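Local coordinates for protein D-lactate dehydrogenase (Fermentative) (Pseudomonas aeruginosa, PDB 6ABJ) that probably interconverts pyruvate and D-lactate with NADH as cofactor, as a tetrameric fermentative dehydrogenase of the D-isomer specific 2-hydroxyacid family, at residues 57-62 with 77-82; 65-70 with 282-287; 175-180 with 198-203; 234-239 with 257-262. All coordinates share one frame; numbering follows the deposited sequence.

Contact 1: 57-62 with 77-82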
loop_
_atom_site.group_PDB
_atom_site.type_symbol
_atom_site.label_atom_id
_atom_site.label_comp_id
_atom_site.label_asym_id
_atom_site.label_seq_id
_atom_site.Cartn_x
_atom_site.Cartn_y
_atom_site.Cartn_z
ATOM N N LEU B 57 35.769 -9.126 12.160
ATOM C CA LEU B 57 35.945 -8.872 10.727
ATOM C C LEU B 57 36.936 -7.726 10.425
ATOM O O LEU B 57 37.559 -7.684 9.352
ATOM C CB LEU B 57 34.570 -8.589 10.096
ATOM C CG LEU B 57 33.616 -9.792 10.088
ATOM C CD1 LEU B 57 32.215 -9.368 9.643
ATOM C CD2 LEU B 57 34.141 -10.910 9.200
ATOM N N ALA B 58 37.042 -6.784 11.370
ATOM C CA ALA B 58 37.942 -5.638 11.267
ATOM C C ALA B 58 39.377 -5.950 11.717
ATOM O O ALA B 58 40.226 -5.042 11.787
ATOM C CB ALA B 58 37.412 -4.513 12.123
ATOM N N GLN B 59 39.645 -7.216 12.033
ATOM C CA GLN B 59 40.983 -7.599 12.457
ATOM C C GLN B 59 41.967 -7.357 11.298
ATOM O O GLN B 59 41.769 -7.841 10.176
ATOM C CB GLN B 59 41.052 -9.059 12.912
ATOM C CG GLN B 59 42.478 -9.458 13.336
ATOM C CD GLN B 59 42.545 -10.390 14.521
ATOM O OE1 GLN B 59 41.577 -11.074 14.867
ATOM N NE2 GLN B 59 43.712 -10.427 15.155
ATOM N N GLY B 60 43.009 -6.595 11.597
ATOM C CA GLY B 60 44.051 -6.297 10.640
ATOM C C GLY B 60 43.748 -5.092 9.778
ATOM O O GLY B 60 44.551 -4.748 8.927
ATOM N N PHE B 61 42.573 -4.477 9.947
ATOM C CA PHE B 61 42.204 -3.302 9.167
ATOM C C PHE B 61 42.525 -2.072 9.976
ATOM O O PHE B 61 42.120 -1.928 11.163
ATOM C CB PHE B 61 40.691 -3.294 8.806
ATOM C CG PHE B 61 40.315 -4.215 7.681
ATOM C CD1 PHE B 61 40.317 -3.741 6.377
ATOM C CD2 PHE B 61 39.958 -5.540 7.912
ATOM C CE1 PHE B 61 39.957 -4.548 5.307
ATOM C CE2 PHE B 61 39.579 -6.362 6.851
ATOM C CZ PHE B 61 39.582 -5.855 5.542
ATOM N N GLU B 62 43.243 -1.162 9.331
ATOM C CA GLU B 62 43.723 0.020 10.005
ATOM C C GLU B 62 42.638 1.027 10.261
ATOM O O GLU B 62 42.682 1.792 11.254
ATOM C CB GLU B 62 44.795 0.686 9.159
ATOM C CG GLU B 62 45.770 1.385 10.051
ATOM C CD GLU B 62 47.079 1.711 9.387
ATOM O OE1 GLU B 62 47.404 1.113 8.327
ATOM O OE2 GLU B 62 47.754 2.582 9.949
ATOM N N LEU B 77 35.046 -1.264 20.848
ATOM C CA LEU B 77 36.275 -0.474 20.623
ATOM C C LEU B 77 37.531 -1.262 21.080
ATOM O O LEU B 77 38.537 -1.378 20.326
ATOM C CB LEU B 77 36.164 0.832 21.396
ATOM C CG LEU B 77 35.122 1.834 20.890
ATOM C CD1 LEU B 77 34.758 2.877 21.940
ATOM C CD2 LEU B 77 35.615 2.497 19.591
ATOM N N GLU B 78 37.435 -1.844 22.289
ATOM C CA GLU B 78 38.537 -2.668 22.840
ATOM C C GLU B 78 38.927 -3.757 21.868
ATOM O O GLU B 78 40.088 -4.014 21.672
ATOM C CB GLU B 78 38.158 -3.336 24.183
ATOM C CG GLU B 78 37.792 -2.377 25.307
ATOM C CD GLU B 78 37.513 -3.060 26.654
ATOM O OE1 GLU B 78 37.496 -4.303 26.697
ATOM O OE2 GLU B 78 37.284 -2.373 27.684
ATOM N N ARG B 79 37.936 -4.394 21.257
ATOM C CA ARG B 79 38.198 -5.489 20.341
ATOM C C ARG B 79 38.863 -5.000 19.028
ATOM O O ARG B 79 39.814 -5.599 18.521
ATOM C CB ARG B 79 36.864 -6.217 20.075
ATOM C CG ARG B 79 36.914 -7.448 19.143
ATOM C CD ARG B 79 37.981 -8.531 19.415
ATOM N NE ARG B 79 38.491 -9.231 18.210
ATOM C CZ ARG B 79 39.183 -8.662 17.201
ATOM N NH1 ARG B 79 39.393 -7.352 17.152
ATOM N NH2 ARG B 79 39.632 -9.404 16.191
ATOM N N LEU B 80 38.372 -3.899 18.489
ATOM C CA LEU B 80 38.973 -3.284 17.301
ATOM C C LEU B 80 40.426 -2.901 17.560
ATOM O O LEU B 80 41.278 -3.031 16.672
ATOM C CB LEU B 80 38.236 -1.981 16.931
ATOM C CG LEU B 80 36.766 -2.146 16.485
ATOM C CD1 LEU B 80 36.143 -0.794 16.255
ATOM C CD2 LEU B 80 36.663 -3.003 15.245
ATOM N N ALA B 81 40.671 -2.355 18.744
ATOM C CA ALA B 81 42.044 -1.858 19.083
ATOM C C ALA B 81 43.021 -3.027 19.215
ATOM O O ALA B 81 44.088 -3.027 18.589
ATOM C CB ALA B 81 42.012 -1.053 20.362
ATOM N N ALA B 82 42.633 -4.026 20.013
ATOM C CA ALA B 82 43.349 -5.309 20.133
ATOM C C ALA B 82 43.588 -5.966 18.765
ATOM O O ALA B 82 44.629 -6.566 18.535
ATOM C CB ALA B 82 42.555 -6.283 21.017
HETATM O O HOH W 1 40.374 -4.699 14.753
#
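Ala58 and Leu80 form the tight part of this contact. The methyl CB of Ala58 points toward the helix and meets CD2 of Leu80 at 3.5 Å. Both residues are buried. The side chain of Leu80 starts out alongside the turn; with CG opposite the carbonyl carbon (chi1 -65°) and the chain extended at chi2, CD2 reaches Ala58. Both side chains also rest on Val64, so the methyl pair packs against strand 63-66; Ala58 also touches Leu20 of strand 18-21.

Next to this pair, a water joins the two backbones. It donates to Leu80 O at 2.7 Å and, weakly, to Ala58 O at 3.0 Å. This Ala58 carbonyl accepts the N-H of Phe61, closing a type II beta turn over 58-61. The turn leads into strand 63-66 of a parallel sheet, and helix 74-82 follows that strand, as in the alternating strands and helices of an open alpha/beta domain.

The outer side is looser. Here Arg79 bends at chi2 and chi3 to bring its guanidinium beside Gln59. CB of Gln59 meets the guanidinium edge, 3.6 Å from NH2 of Arg79. OE1 of Gln59 lies 2.9 Å from NH2 of Arg79, but the angle is too poor for a hydrogen bond, so the touch is largely van der Waals. The amide and guanidinium planes stand 86° apart. Gln59 is exposed, and Arg79 also touches Ala55 and Val56.

Contact 2: 65-70 with 282-287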
loop_
_atom_site.group_PDB
_atom_site.type_symbol
_atom_site.label_atom_id
_atom_site.label_comp_id
_atom_site.label_asym_id
_atom_site.label_seq_id
_atom_site.Cartn_x
_atom_site.Cartn_y
_atom_site.Cartn_z
ATOM N N CYS B 65 35.107 2.129 8.939
ATOM C CA CYS B 65 34.191 3.212 8.630
ATOM C C CYS B 65 32.777 2.800 9.074
ATOM O O CYS B 65 32.275 1.781 8.620
ATOM C CB CYS B 65 34.222 3.583 7.134
ATOM S SG CYS B 65 33.002 4.899 6.771
ATOM N N ALA B 66 32.188 3.561 9.989
ATOM C CA ALA B 66 30.944 3.169 10.657
ATOM C C ALA B 66 29.859 4.199 10.422
ATOM O O ALA B 66 30.126 5.363 10.187
ATOM C CB ALA B 66 31.130 3.017 12.165
ATOM N N PHE B 67 28.613 3.748 10.528
ATOM C CA PHE B 67 27.507 4.632 10.436
ATOM C C PHE B 67 26.875 4.637 11.800
ATOM O O PHE B 67 27.293 3.900 12.691
ATOM C CB PHE B 67 26.510 4.099 9.340
ATOM C CG PHE B 67 25.474 5.104 8.944
ATOM C CD1 PHE B 67 25.805 6.427 8.722
ATOM C CD2 PHE B 67 24.160 4.729 8.769
ATOM C CE1 PHE B 67 24.856 7.373 8.391
ATOM C CE2 PHE B 67 23.192 5.674 8.431
ATOM C CZ PHE B 67 23.542 6.983 8.199
ATOM N N VAL B 68 25.818 5.421 11.970
ATOM C CA VAL B 68 25.253 5.629 13.318
ATOM C C VAL B 68 24.559 4.411 13.994
ATOM O O VAL B 68 24.295 4.415 15.198
ATOM C CB VAL B 68 24.253 6.809 13.346
ATOM C CG1 VAL B 68 24.915 8.093 12.921
ATOM C CG2 VAL B 68 23.022 6.520 12.477
ATOM N N ASN B 69 24.296 3.398 13.231
ATOM C CA ASN B 69 23.600 2.239 13.741
ATOM C C ASN B 69 24.602 1.142 14.102
ATOM O O ASN B 69 24.225 -0.002 14.477
ATOM C CB ASN B 69 22.575 1.756 12.696
ATOM C CG ASN B 69 23.201 1.497 11.333
ATOM O OD1 ASN B 69 24.223 2.080 10.985
ATOM N ND2 ASN B 69 22.598 0.624 10.570
ATOM N N ASP B 70 25.878 1.448 13.907
ATOM C CA ASP B 70 26.936 0.547 14.335
ATOM C C ASP B 70 27.239 0.714 15.842
ATOM O O ASP B 70 27.123 1.798 16.428
ATOM C CB ASP B 70 28.194 0.804 13.502
ATOM C CG ASP B 70 28.074 0.288 12.073
ATOM O OD1 ASP B 70 27.668 -0.883 11.889
ATOM O OD2 ASP B 70 28.421 1.033 11.122
ATOM N N ILE B 282 16.498 2.310 15.377
ATOM C CA ILE B 282 15.243 2.014 14.645
ATOM C C ILE B 282 15.474 2.135 13.148
ATOM O O ILE B 282 15.156 1.247 12.402
ATOM C CB ILE B 282 14.112 3.019 14.991
ATOM C CG1 ILE B 282 13.865 3.125 16.503
ATOM C CG2 ILE B 282 12.809 2.644 14.254
ATOM C CD1 ILE B 282 13.158 1.949 17.121
ATOM N N PHE B 283 15.986 3.285 12.749
ATOM C CA PHE B 283 16.179 3.606 11.386
ATOM C C PHE B 283 17.298 2.818 10.704
ATOM O O PHE B 283 18.066 2.113 11.324
ATOM C CB PHE B 283 16.457 5.082 11.259
ATOM C CG PHE B 283 15.255 6.018 11.487
ATOM C CD1 PHE B 283 13.981 5.580 11.812
ATOM C CD2 PHE B 283 15.438 7.386 11.270
ATOM C CE1 PHE B 283 12.946 6.519 11.974
ATOM C CE2 PHE B 283 14.439 8.298 11.455
ATOM C CZ PHE B 283 13.178 7.866 11.754
ATOM N N PHE B 284 17.314 2.935 9.387
ATOM C CA PHE B 284 18.307 2.365 8.510
ATOM C C PHE B 284 18.260 0.878 8.432
ATOM O O PHE B 284 19.230 0.272 8.037
ATOM C CB PHE B 284 19.724 2.802 8.955
ATOM C CG PHE B 284 19.812 4.247 9.316
ATOM C CD1 PHE B 284 19.650 5.198 8.334
ATOM C CD2 PHE B 284 19.992 4.645 10.632
ATOM C CE1 PHE B 284 19.688 6.526 8.657
ATOM C CE2 PHE B 284 20.031 5.969 10.970
ATOM C CZ PHE B 284 19.900 6.914 9.978
ATOM N N GLU B 285 17.160 0.284 8.827
ATOM C CA GLU B 285 16.996 -1.145 8.797
ATOM C C GLU B 285 15.557 -1.459 8.393
ATOM O O GLU B 285 14.683 -0.724 8.768
ATOM C CB GLU B 285 17.135 -1.587 10.223
ATOM C CG GLU B 285 17.166 -3.095 10.420
ATOM C CD GLU B 285 18.566 -3.618 10.679
ATOM O OE1 GLU B 285 19.542 -2.907 10.333
ATOM O OE2 GLU B 285 18.669 -4.728 11.260
ATOM N N ASP B 286 15.342 -2.551 7.716
ATOM C CA ASP B 286 14.014 -3.034 7.443
ATOM C C ASP B 286 13.540 -3.832 8.595
ATOM O O ASP B 286 13.963 -4.962 8.777
ATOM C CB ASP B 286 13.985 -3.864 6.205
ATOM C CG ASP B 286 12.607 -4.427 5.888
ATOM O OD1 ASP B 286 11.622 -4.205 6.620
ATOM O OD2 ASP B 286 12.538 -5.154 4.910
ATOM N N ARG B 287 12.677 -3.215 9.405
ATOM C CA ARG B 287 12.075 -3.895 10.559
ATOM C C ARG B 287 10.638 -4.339 10.324
ATOM O O ARG B 287 9.884 -4.536 11.267
ATOM C CB ARG B 287 12.187 -2.947 11.750
ATOM C CG ARG B 287 13.652 -2.694 12.128
ATOM C CD ARG B 287 13.786 -1.745 13.311
ATOM N NE ARG B 287 15.187 -1.341 13.497
ATOM C CZ ARG B 287 16.132 -2.115 14.028
ATOM N NH1 ARG B 287 15.851 -3.329 14.466
ATOM N NH2 ARG B 287 17.369 -1.653 14.122
#
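Phe67 and Phe284 meet in a T-shaped stack. The edge of Phe67 points at the face of Phe284, with centroids 4.8 Å apart and planes at 72°. CE2 of Phe67 does the touching. It sits over the centre of the Phe284 ring, 3.6 Å from CD1 of Phe284. CG of Phe67 is anti to the backbone N (chi1 -167°), which carries the ring out from the turn toward Phe284.

Val68 crosses Phe284 at about a right angle, with CG2 neither over the face nor at the edge. This CG2 lies 3.4 Å from CE2 of Phe284 and also stands over the face of the Phe67 ring, filling the angle between the two aromatics. Asn69 adds a lighter touch, with ND2 4.0 Å from CB of Phe284. On the face of Phe284 away from Phe67 lies CB of Phe283. Leu150 of a second subunit packs on Phe284.

A type I beta turn holds Phe67 to Asp70. Asp70 N bonds to Phe67 O, and in return Asp70 OD2 takes the N-H of Phe67 at 2.8 Å, nearly straight (170°).

Phe67 lies close to Phe314, which is seen to bind NADH in this enzyme, so the stack probably lies beside the cofactor site. The turn follows strand 63-66 of the five-stranded parallel sheet. The loop of Phe284 runs between strand 268-273 and helix 295-302 of the NAD-binding part.

Contact 3: 175-180 with 198-203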
loop_
_atom_site.group_PDB
_atom_site.type_symbol
_atom_site.label_atom_id
_atom_site.label_comp_id
_atom_site.label_asym_id
_atom_site.label_seq_id
_atom_site.Cartn_x
_atom_site.Cartn_y
_atom_site.Cartn_z
ATOM N N PHE B 175 16.698 26.659 3.398
ATOM C CA PHE B 175 15.239 26.404 3.445
ATOM C C PHE B 175 14.455 27.707 3.298
ATOM O O PHE B 175 13.459 27.827 2.531
ATOM C CB PHE B 175 14.939 25.709 4.769
ATOM C CG PHE B 175 13.458 25.517 5.032
ATOM C CD1 PHE B 175 12.786 24.515 4.381
ATOM C CD2 PHE B 175 12.741 26.397 5.839
ATOM C CE1 PHE B 175 11.401 24.316 4.601
ATOM C CE2 PHE B 175 11.350 26.234 6.037
ATOM C CZ PHE B 175 10.702 25.170 5.436
ATOM N N ALA B 176 14.860 28.717 4.047
ATOM C CA ALA B 176 14.142 29.999 3.979
ATOM C C ALA B 176 14.132 30.568 2.564
ATOM O O ALA B 176 13.081 31.069 2.094
ATOM C CB ALA B 176 14.713 30.994 4.981
ATOM N N ARG B 177 15.262 30.510 1.847
ATOM C CA ARG B 177 15.338 31.069 0.504
ATOM C C ARG B 177 14.411 30.319 -0.449
ATOM O O ARG B 177 13.721 30.894 -1.310
ATOM C CB ARG B 177 16.811 31.012 -0.051
ATOM C CG ARG B 177 16.984 31.551 -1.477
ATOM C CD ARG B 177 18.387 32.175 -1.760
ATOM N NE ARG B 177 19.396 31.530 -0.935
ATOM C CZ ARG B 177 19.989 32.048 0.143
ATOM N NH1 ARG B 177 19.763 33.270 0.528
ATOM N NH2 ARG B 177 20.828 31.298 0.858
ATOM N N ILE B 178 14.376 28.997 -0.327
ATOM C CA ILE B 178 13.444 28.228 -1.176
ATOM C C ILE B 178 12.024 28.631 -0.887
ATOM O O ILE B 178 11.271 28.871 -1.809
ATOM C CB ILE B 178 13.577 26.723 -0.949
ATOM C CG1 ILE B 178 14.957 26.245 -1.377
ATOM C CG2 ILE B 178 12.564 25.989 -1.806
ATOM C CD1 ILE B 178 15.298 24.848 -0.899
ATOM N N MET B 179 11.641 28.722 0.392
ATOM C CA MET B 179 10.237 29.001 0.699
ATOM C C MET B 179 9.848 30.454 0.297
ATOM O O MET B 179 8.687 30.696 -0.115
ATOM C CB MET B 179 9.889 28.744 2.168
ATOM C CG MET B 179 10.087 27.295 2.617
ATOM S SD MET B 179 9.113 26.140 1.580
ATOM C CE MET B 179 7.462 26.530 2.132
ATOM N N ALA B 180 10.799 31.381 0.410
ATOM C CA ALA B 180 10.609 32.725 -0.141
ATOM C C ALA B 180 10.267 32.740 -1.612
ATOM O O ALA B 180 9.400 33.479 -2.016
ATOM C CB ALA B 180 11.833 33.578 0.124
ATOM N N GLN B 198 17.041 38.490 6.529
ATOM C CA GLN B 198 16.436 39.788 6.255
ATOM C C GLN B 198 16.382 40.173 4.807
ATOM O O GLN B 198 15.339 40.621 4.353
ATOM C CB GLN B 198 17.154 40.846 7.088
ATOM C CG GLN B 198 16.810 40.623 8.541
ATOM C CD GLN B 198 17.619 41.492 9.500
ATOM O OE1 GLN B 198 18.844 41.525 9.458
ATOM N NE2 GLN B 198 16.924 42.159 10.403
ATOM N N ALA B 199 17.474 39.977 4.065
ATOM C CA ALA B 199 17.492 40.274 2.619
ATOM C C ALA B 199 16.508 39.428 1.828
ATOM O O ALA B 199 16.007 39.879 0.793
ATOM C CB ALA B 199 18.879 40.077 2.037
ATOM N N LEU B 200 16.237 38.201 2.283
ATOM C CA LEU B 200 15.169 37.370 1.659
ATOM C C LEU B 200 13.780 37.903 1.892
ATOM O O LEU B 200 12.861 37.401 1.291
ATOM C CB LEU B 200 15.141 35.930 2.210
ATOM C CG LEU B 200 16.440 35.218 1.929
ATOM C CD1 LEU B 200 16.563 33.908 2.694
ATOM C CD2 LEU B 200 16.553 35.025 0.430
ATOM N N GLY B 201 13.605 38.854 2.797
ATOM C CA GLY B 201 12.275 39.316 3.170
ATOM C C GLY B 201 11.841 38.738 4.495
ATOM O O GLY B 201 10.724 38.970 4.940
ATOM N N GLY B 202 12.730 38.034 5.182
ATOM C CA GLY B 202 12.403 37.394 6.479
ATOM C C GLY B 202 12.344 38.324 7.664
ATOM O O GLY B 202 13.178 39.236 7.795
ATOM N N ARG B 203 11.397 38.092 8.561
ATOM C CA ARG B 203 11.213 38.917 9.779
ATOM C C ARG B 203 11.614 38.070 10.984
ATOM O O ARG B 203 10.994 36.996 11.270
ATOM C CB ARG B 203 9.740 39.259 9.912
ATOM C CG ARG B 203 9.432 40.692 10.262
ATOM C CD ARG B 203 8.324 40.936 11.223
ATOM N NE ARG B 203 7.101 40.113 11.080
ATOM C CZ ARG B 203 6.417 39.647 12.121
ATOM N NH1 ARG B 203 6.800 39.902 13.368
ATOM N NH2 ARG B 203 5.324 38.947 11.966
#
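Leu200 presses both its methyl groups against helix 170-181. CD1 reaches the helix backbone, 3.7 Å from Arg177 N, and also touches the methyl CB of Ala176 at 4.1 Å. CD2 faces the side chain of the same arginine, 3.7 Å from NH1 of Arg177. The leucine and arginine side chains cross at about a right angle. CB, CG and CD of Arg177 are each 4.0 Å from CD2 of Leu200, so the aliphatic chain passes across that methyl. One turn on from Ala176, CB of Ala180 stands 4.1 Å from the carbonyl O of Leu200.

The next shell sets these groups in place. Arg177 starts extended (chi1 179°, CG opposite the amide nitrogen) and bends at chi3, which brings NH1 next to CD2. Its NH2 makes a salt bridge with Glu173 on the same helix. Leu200 comes just before Gly201, which with positive phi forms a Schellman motif, and the N-H of Gly201 bonds back to Gln198 O at 2.9 Å.

Helix 170-181 follows strand 162-166 and the Gly167, Gly169, Gly172 pattern, consistent with the first beta-alpha-beta unit of a Rossmann fold. Ala176 rests on Leu186 of strand 185-189, the next strand of that unit. Beyond Leu200 the chain enters strand 203-204, an outermost strand of this sheet within the chain.

Contact 4: 234-239 with 257-262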
loop_
_atom_site.group_PDB
_atom_site.type_symbol
_atom_site.label_atom_id
_atom_site.label_comp_id
_atom_site.label_asym_id
_atom_site.label_seq_id
_atom_site.Cartn_x
_atom_site.Cartn_y
_atom_site.Cartn_z
ATOM N N GLN B 234 3.782 22.244 25.533
ATOM C CA GLN B 234 3.556 23.670 25.717
ATOM C C GLN B 234 3.774 24.381 24.403
ATOM O O GLN B 234 2.970 25.111 23.960
ATOM C CB GLN B 234 4.524 24.228 26.788
ATOM C CG GLN B 234 4.928 25.701 26.669
ATOM C CD GLN B 234 6.355 26.002 27.146
ATOM O OE1 GLN B 234 6.957 25.214 27.849
ATOM N NE2 GLN B 234 6.886 27.149 26.772
ATOM N N ARG B 235 4.909 24.130 23.805
ATOM C CA ARG B 235 5.189 24.735 22.522
ATOM C C ARG B 235 4.131 24.303 21.484
ATOM O O ARG B 235 3.699 25.122 20.674
ATOM C CB ARG B 235 6.587 24.358 22.034
ATOM C CG ARG B 235 7.628 25.407 22.363
ATOM C CD ARG B 235 7.755 25.566 23.865
ATOM N NE ARG B 235 9.137 25.809 24.251
ATOM C CZ ARG B 235 9.683 27.017 24.350
ATOM N NH1 ARG B 235 8.960 28.102 24.097
ATOM N NH2 ARG B 235 10.954 27.137 24.703
ATOM N N LEU B 236 3.712 23.033 21.497
ATOM C CA LEU B 236 2.649 22.584 20.555
ATOM C C LEU B 236 1.371 23.349 20.774
ATOM O O LEU B 236 0.650 23.686 19.809
ATOM C CB LEU B 236 2.333 21.079 20.653
ATOM C CG LEU B 236 3.426 20.216 20.130
ATOM C CD1 LEU B 236 3.212 18.807 20.579
ATOM C CD2 LEU B 236 3.521 20.340 18.596
ATOM N N ALA B 237 1.003 23.564 22.041
ATOM C CA ALA B 237 -0.217 24.309 22.299
ATOM C C ALA B 237 -0.098 25.822 21.956
ATOM O O ALA B 237 -1.092 26.487 21.784
ATOM C CB ALA B 237 -0.643 24.112 23.758
ATOM N N THR B 238 1.123 26.350 21.790
ATOM C CA THR B 238 1.367 27.766 21.344
ATOM C C THR B 238 1.050 27.894 19.807
ATOM O O THR B 238 0.479 28.898 19.308
ATOM C CB THR B 238 2.853 28.128 21.690
ATOM O OG1 THR B 238 3.107 27.854 23.095
ATOM C CG2 THR B 238 3.227 29.569 21.357
ATOM N N MET B 239 1.321 26.812 19.085
ATOM C CA MET B 239 1.163 26.852 17.606
ATOM C C MET B 239 -0.248 27.202 17.146
ATOM O O MET B 239 -1.182 27.028 17.849
ATOM C CB MET B 239 1.614 25.553 17.005
ATOM C CG MET B 239 3.091 25.380 17.165
ATOM S SD MET B 239 3.852 23.909 16.603
ATOM C CE MET B 239 3.274 23.914 14.892
ATOM N N ALA B 257 6.149 12.098 22.020
ATOM C CA ALA B 257 5.003 11.715 22.772
ATOM C C ALA B 257 3.931 12.775 22.795
ATOM O O ALA B 257 2.789 12.444 22.756
ATOM C CB ALA B 257 5.421 11.306 24.219
ATOM N N ALA B 258 4.301 14.052 22.939
ATOM C CA ALA B 258 3.328 15.185 22.954
ATOM C C ALA B 258 2.660 15.488 21.573
ATOM O O ALA B 258 1.572 16.043 21.471
ATOM C CB ALA B 258 4.079 16.457 23.389
ATOM N N LEU B 259 3.334 15.069 20.512
ATOM C CA LEU B 259 2.790 15.249 19.154
ATOM C C LEU B 259 1.511 14.449 18.951
ATOM O O LEU B 259 0.631 14.875 18.242
ATOM C CB LEU B 259 3.817 14.820 18.146
ATOM C CG LEU B 259 5.151 15.573 18.020
ATOM C CD1 LEU B 259 6.081 14.895 17.081
ATOM C CD2 LEU B 259 4.901 16.953 17.565
ATOM N N ILE B 260 1.403 13.302 19.602
ATOM C CA ILE B 260 0.287 12.423 19.418
ATOM C C ILE B 260 -1.015 13.074 19.798
ATOM O O ILE B 260 -2.001 13.001 19.086
ATOM C CB ILE B 260 0.499 11.138 20.222
ATOM C CG1 ILE B 260 1.586 10.319 19.538
ATOM C CG2 ILE B 260 -0.749 10.297 20.301
ATOM C CD1 ILE B 260 2.083 9.189 20.379
ATOM N N GLU B 261 -1.097 13.610 21.001
ATOM C CA GLU B 261 -2.350 14.159 21.443
ATOM C C GLU B 261 -2.753 15.364 20.598
ATOM O O GLU B 261 -3.937 15.529 20.323
ATOM C CB GLU B 261 -2.306 14.464 22.967
ATOM C CG GLU B 261 -2.408 13.164 23.788
ATOM C CD GLU B 261 -3.601 12.247 23.403
ATOM O OE1 GLU B 261 -4.769 12.718 23.347
ATOM O OE2 GLU B 261 -3.400 11.028 23.168
ATOM N N ALA B 262 -1.770 16.117 20.132
ATOM C CA ALA B 262 -1.967 17.295 19.273
ATOM C C ALA B 262 -2.500 16.910 17.892
ATOM O O ALA B 262 -3.338 17.582 17.348
ATOM C CB ALA B 262 -0.666 18.020 19.129
#
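Two helices of the NAD-binding Rossmann domain pack here, 233-238 and 256-265. Their short segments run in roughly the same direction, at 34°, with axes 10.0 Å apart at closest approach. Leu236 is the one residue of 234-239 that touches 257-262. Its first torsion (chi1 -70°) sets CG beside the backbone N and turns the isobutyl group toward the other helix.

CD1 approaches the backbone, 3.3 Å from Ala258 O, and touches CB of Ala258 at 3.8 Å and CB of Ala262 at 4.2 Å. The two alanines lie one turn apart, so CD1 sits between their methyls. CD2 meets CD2 of Leu259 at 3.8 Å, and CD1 touches the same leucine. The two leucine side chains cross at about a right angle. No hydrogen bond links the segments.

On the first helix, Thr238 OG1 gives a hydrogen bond to Gln234 O, one turn back. The carbonyls of Leu236 and Met239 both accept hydrogen bonds from NE2 of Gln267, which ties the end of this helix to the chain just before strand 268-273. Leu259 and Ala262 rest on that strand through Leu268, Leu259 also touching Leu271. Met239 packs on Leu211 of helix 207-213, and Ile260 touches helix 295-302.

Contact 1 and the first segment of contact 2 share the five-stranded sheet. Strand 63-66 follows the turn of contact 1 and leads into the turn of contact 2, and their centres lie 20 Å apart. Contacts 3 and 4 belong to the NAD-binding domain, 26 Å apart between centres, and pack helices beside the same seven-stranded sheet. Contact 2 brings the two parts together across 211 intervening residues, which include contacts 3 and 4. Of the four it comes closest to residues seen to bind NADH in this enzyme: the Phe67 side chain is about 4 Å from that of Phe314. In contact 3, Arg177 is about 8 Å from Gln170, side chain to side chain. Contacts 1 and 4 lie away from these sites.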